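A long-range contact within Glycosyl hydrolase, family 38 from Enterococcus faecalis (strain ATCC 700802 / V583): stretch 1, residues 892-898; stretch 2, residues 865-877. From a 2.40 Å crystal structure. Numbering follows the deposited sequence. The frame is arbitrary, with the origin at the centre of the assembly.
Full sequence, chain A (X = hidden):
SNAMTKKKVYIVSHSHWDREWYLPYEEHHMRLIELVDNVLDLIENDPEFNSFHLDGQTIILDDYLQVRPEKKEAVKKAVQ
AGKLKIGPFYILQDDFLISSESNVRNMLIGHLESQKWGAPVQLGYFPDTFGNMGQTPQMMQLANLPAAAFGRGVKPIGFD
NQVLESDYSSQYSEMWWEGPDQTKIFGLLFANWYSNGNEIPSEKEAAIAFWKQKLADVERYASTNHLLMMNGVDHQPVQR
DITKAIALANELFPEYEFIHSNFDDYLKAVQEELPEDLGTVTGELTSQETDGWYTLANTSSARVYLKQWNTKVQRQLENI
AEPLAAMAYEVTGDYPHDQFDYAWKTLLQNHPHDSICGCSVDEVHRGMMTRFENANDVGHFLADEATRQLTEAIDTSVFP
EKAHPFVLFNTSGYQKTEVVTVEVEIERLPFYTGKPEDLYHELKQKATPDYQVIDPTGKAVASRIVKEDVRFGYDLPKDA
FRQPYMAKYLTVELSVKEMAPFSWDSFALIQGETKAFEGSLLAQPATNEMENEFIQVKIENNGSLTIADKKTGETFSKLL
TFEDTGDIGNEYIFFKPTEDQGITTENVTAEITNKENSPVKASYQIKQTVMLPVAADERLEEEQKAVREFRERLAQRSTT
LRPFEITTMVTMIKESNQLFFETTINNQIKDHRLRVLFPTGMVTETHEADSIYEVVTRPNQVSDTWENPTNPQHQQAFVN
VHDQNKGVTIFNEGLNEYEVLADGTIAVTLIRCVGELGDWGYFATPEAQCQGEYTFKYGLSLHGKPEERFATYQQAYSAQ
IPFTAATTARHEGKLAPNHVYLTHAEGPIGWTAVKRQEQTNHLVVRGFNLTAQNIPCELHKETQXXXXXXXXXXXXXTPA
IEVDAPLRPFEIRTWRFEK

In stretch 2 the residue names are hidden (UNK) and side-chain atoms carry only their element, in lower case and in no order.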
# COMPACT_ATOMS: atom_id res chain seq x y z
N ILE A 892 -34.49 -10.22 -6.78
CA ILE A 892 -33.15 -10.73 -6.52
C ILE A 892 -33.34 -12.05 -5.78
O ILE A 892 -33.61 -12.07 -4.58
CB ILE A 892 -32.30 -9.75 -5.72
CG1 ILE A 892 -32.32 -8.36 -6.38
CG2 ILE A 892 -30.88 -10.26 -5.60
CD1 ILE A 892 -31.72 -7.28 -5.51
N ARG A 893 -33.19 -13.16 -6.50
CA ARG A 893 -33.43 -14.48 -5.93
C ARG A 893 -32.11 -15.15 -5.58
O ARG A 893 -31.15 -15.10 -6.35
CB ARG A 893 -34.23 -15.36 -6.90
CG ARG A 893 -34.60 -16.72 -6.34
CD ARG A 893 -35.68 -17.38 -7.17
NE ARG A 893 -36.95 -16.68 -7.09
CZ ARG A 893 -38.07 -17.08 -7.70
NH1 ARG A 893 -38.06 -18.17 -8.44
NH2 ARG A 893 -39.18 -16.37 -7.57
N THR A 894 -32.08 -15.79 -4.41
CA THR A 894 -30.90 -16.51 -3.93
C THR A 894 -31.30 -17.93 -3.57
O THR A 894 -32.26 -18.15 -2.83
CB THR A 894 -30.29 -15.81 -2.70
OG1 THR A 894 -30.01 -14.44 -3.02
CG2 THR A 894 -29.00 -16.50 -2.29
N TRP A 895 -30.56 -18.90 -4.10
CA TRP A 895 -30.81 -20.31 -3.86
C TRP A 895 -29.86 -20.86 -2.81
O TRP A 895 -28.81 -20.28 -2.51
CB TRP A 895 -30.66 -21.12 -5.15
CG TRP A 895 -31.72 -20.86 -6.19
CD1 TRP A 895 -32.83 -21.62 -6.42
CD2 TRP A 895 -31.75 -19.79 -7.13
NE1 TRP A 895 -33.56 -21.08 -7.45
CE2 TRP A 895 -32.92 -19.95 -7.91
CE3 TRP A 895 -30.92 -18.70 -7.40
CZ2 TRP A 895 -33.27 -19.07 -8.93
CZ3 TRP A 895 -31.26 -17.83 -8.41
CH2 TRP A 895 -32.43 -18.02 -9.16
N ARG A 896 -30.24 -22.01 -2.24
CA ARG A 896 -29.40 -22.74 -1.31
C ARG A 896 -29.51 -24.23 -1.63
O ARG A 896 -30.62 -24.78 -1.66
CB ARG A 896 -29.81 -22.49 0.15
CG ARG A 896 -29.16 -23.46 1.13
CD ARG A 896 -29.90 -23.52 2.45
NE ARG A 896 -29.61 -22.37 3.31
CZ ARG A 896 -30.00 -22.27 4.57
NH1 ARG A 896 -30.69 -23.25 5.14
NH2 ARG A 896 -29.69 -21.19 5.28
N PHE A 897 -28.37 -24.87 -1.86
CA PHE A 897 -28.29 -26.30 -2.12
C PHE A 897 -27.59 -26.96 -0.93
O PHE A 897 -26.41 -26.71 -0.69
CB PHE A 897 -27.55 -26.59 -3.42
CG PHE A 897 -28.27 -26.13 -4.66
CD1 PHE A 897 -28.11 -24.84 -5.13
CD2 PHE A 897 -29.11 -26.99 -5.34
CE1 PHE A 897 -28.77 -24.41 -6.27
CE2 PHE A 897 -29.78 -26.57 -6.48
CZ PHE A 897 -29.61 -25.28 -6.95
N GLU A 898 -28.32 -27.80 -0.20
CA GLU A 898 -27.75 -28.47 0.96
C GLU A 898 -26.89 -29.66 0.54
O GLU A 898 -25.81 -29.87 1.08
CB GLU A 898 -28.86 -28.93 1.91
CG GLU A 898 -29.69 -27.79 2.47
CD GLU A 898 -29.98 -27.96 3.95
OE1 GLU A 898 -29.80 -29.08 4.47
OE2 GLU A 898 -30.37 -26.96 4.60
N UNK A 865 -33.11 -30.28 -7.48
CA UNK A 865 -33.58 -28.90 -7.29
C UNK A 865 -33.00 -28.29 -6.02
O UNK A 865 -32.36 -28.96 -5.20
c UNK A 865 -35.30 -30.43 -6.67
c UNK A 865 -34.19 -31.26 -7.26
c UNK A 865 -35.10 -29.05 -7.19
N UNK A 866 -33.23 -26.99 -5.87
CA UNK A 866 -32.73 -26.27 -4.71
C UNK A 866 -33.53 -26.65 -3.46
O UNK A 866 -34.68 -27.09 -3.53
c UNK A 866 -32.80 -24.77 -4.94
N UNK A 867 -32.90 -26.47 -2.30
CA UNK A 867 -33.56 -26.78 -1.04
C UNK A 867 -34.56 -25.70 -0.66
O UNK A 867 -35.71 -26.00 -0.31
c UNK A 867 -33.16 -27.58 1.30
o UNK A 867 -31.45 -27.79 -0.40
c UNK A 867 -32.52 -26.95 0.07
N UNK A 868 -34.15 -24.44 -0.73
CA UNK A 868 -35.02 -23.33 -0.35
C UNK A 868 -34.46 -22.04 -0.94
O UNK A 868 -33.26 -21.94 -1.22
c UNK A 868 -35.15 -23.21 1.17
s UNK A 868 -33.61 -22.78 2.02
N UNK A 869 -35.34 -21.07 -1.11
CA UNK A 869 -34.93 -19.73 -1.51
C UNK A 869 -34.62 -18.90 -0.27
O UNK A 869 -35.33 -18.98 0.74
c UNK A 869 -37.45 -18.99 -4.40
c UNK A 869 -36.39 -19.76 -3.64
c UNK A 869 -36.03 -19.05 -2.33
c UNK A 869 -35.15 -19.95 -4.50
N UNK A 870 -33.55 -18.13 -0.34
CA UNK A 870 -33.05 -17.39 0.81
C UNK A 870 -32.95 -15.90 0.48
O UNK A 870 -33.14 -15.47 -0.66
o UNK A 870 -30.70 -17.60 0.25
c UNK A 870 -31.72 -19.41 1.48
c UNK A 870 -31.68 -17.91 1.26
N UNK A 871 -32.65 -15.12 1.51
CA UNK A 871 -32.32 -13.71 1.35
C UNK A 871 -30.85 -13.60 0.94
O UNK A 871 -30.19 -14.60 0.66
c UNK A 871 -32.00 -13.55 3.86
c UNK A 871 -32.65 -12.94 2.62
n UNK A 871 -32.65 -13.37 5.01
o UNK A 871 -30.94 -14.16 3.79
N UNK A 872 -30.32 -12.38 0.90
CA UNK A 872 -28.90 -12.21 0.57
C UNK A 872 -28.00 -12.51 1.76
O UNK A 872 -26.78 -12.62 1.59
c UNK A 872 -28.87 -9.76 1.11
c UNK A 872 -28.60 -10.80 0.04
c UNK A 872 -29.42 -10.53 -1.21
N UNK A 873 -28.56 -12.64 2.96
CA UNK A 873 -27.82 -13.14 4.11
C UNK A 873 -27.79 -14.66 4.16
O UNK A 873 -27.33 -15.22 5.17
c UNK A 873 -27.05 -10.47 5.28
c UNK A 873 -28.43 -11.06 5.55
c UNK A 873 -28.93 -10.66 6.93
c UNK A 873 -28.41 -12.59 5.41
N UNK A 874 -28.28 -15.33 3.12
CA UNK A 874 -28.21 -16.78 2.96
C UNK A 874 -29.04 -17.53 4.00
O UNK A 874 -28.75 -18.68 4.33
c UNK A 874 -25.93 -16.78 1.81
c UNK A 874 -24.45 -16.71 2.12
o UNK A 874 -23.76 -15.88 1.49
o UNK A 874 -23.99 -17.47 2.99
c UNK A 874 -26.76 -17.27 2.99
N UNK A 875 -30.09 -16.89 4.51
CA UNK A 875 -31.01 -17.53 5.44
C UNK A 875 -32.39 -17.68 4.81
O UNK A 875 -32.79 -16.83 4.00
o UNK A 875 -30.06 -19.02 8.07
o UNK A 875 -28.03 -18.22 7.85
c UNK A 875 -29.27 -18.08 7.84
c UNK A 875 -29.83 -16.70 7.55
c UNK A 875 -31.12 -16.75 6.75
N UNK A 876 -33.13 -18.73 5.15
CA UNK A 876 -34.41 -18.99 4.48
C UNK A 876 -35.36 -17.81 4.57
O UNK A 876 -35.42 -17.10 5.57
c UNK A 876 -33.75 -20.88 5.78
c UNK A 876 -32.80 -19.78 6.14
c UNK A 876 -34.96 -20.21 5.23
N UNK A 877 -36.11 -17.60 3.49
CA UNK A 877 -37.07 -16.51 3.44
C UNK A 877 -38.23 -16.77 4.39
O UNK A 877 -38.68 -17.91 4.54
c UNK A 877 -36.18 -14.34 1.38
c UNK A 877 -36.58 -15.76 0.99
c UNK A 877 -37.16 -15.79 -0.41
c UNK A 877 -37.58 -16.31 2.01
O HOH W 1 -32.20 -12.91 -2.30
O HOH W 2 -34.51 -15.56 -2.92

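Position 865 carries three side-chain carbons that close a ring onto its own backbone nitrogen, the signature of proline. The CA-to-CB bond of Pro865 points away from stretch 1, and its backbone C lies 3.7 Å from CE2 of Phe897. Position 866 has a single carbon beyond CA, 4.1 Å from the centroid of the Phe897 ring and over its face; the same atom sits 3.5 Å from CD1 of Trp895, at the edge of that ring. One carbon with nothing attached is alanine, and Ala866 thus places its methyl against two aromatic side chains.

At 867 the first side-chain carbon bears one oxygen and one carbon. The oxygen accepts a hydrogen bond from N of Glu898 at 3.1 Å, which a valine of the same shape could not do, so the residue is threonine. The backbone N of Thr867 also donates to O of Arg896 (2.9 Å), an acceptor that OG1 of Thr867 reaches only weakly at 3.4 Å. Position 868 holds one carbon followed by one sulfur, 3.8 Å from CD of Arg896: a cysteine. The backbone O of Cys868 receives a weak hydrogen bond from N of Arg896 at 3.2 Å.

Position 869 has four carbons forked at the second, which identifies leucine. CD2 of Leu869 packs over the five-membered ring of Trp895, 3.7 Å from its centroid, while CD1 lies 3.6 Å from NE of Arg893, over one face of the guanidinium. Position 870 again shows a carbon bearing one oxygen and one carbon. Its oxygen donates to the backbone O of 871 at 3.1 Å and lies 3.2 Å from CG2 of Thr894; this is Thr870, whose backbone N donates to O of Thr894 in a nearly straight bond of 2.8 Å.

The side chain at 871 has two carbons, the second carrying an oxygen and a nitrogen, and its CA-to-CB bond points away from stretch 1. It is asparagine; OD1 of Asn871 accepts from N of 875 at 2.9 Å, bracing the type I turn that begins here. Position 872, one carbon carrying two more, is valine, with CG1 of Val872 4.3 Å from OG1 of Thr894. Position 873, four carbons forked at the second, is Leu873 and does not touch stretch 1. Position 874 has three carbons, the third with two oxygens, and its backbone O accepts from NH2 of Arg896 at 2.8 Å; it is Glu874. Position 875 repeats that atom set, with one carboxylate oxygen 3.6 Å from NH2 of Arg896 in a salt bridge: Glu875. Position 876 is another ring closed on N, Pro876, with CD 3.5 Å from NH2 of Arg896; 877, with four carbons forked at the second, is Leu877, out of contact.

Backbone bonds from Thr867 to Arg896 and from Thr870 to Thr894 tie the stretches together. Ala866 and Leu869 meet the aromatic rings, Arg896 reaches to the turn, and two waters link O of Thr870 to Thr894.

Stretch 2, residues 865-877: PATCLTNVLEEPL
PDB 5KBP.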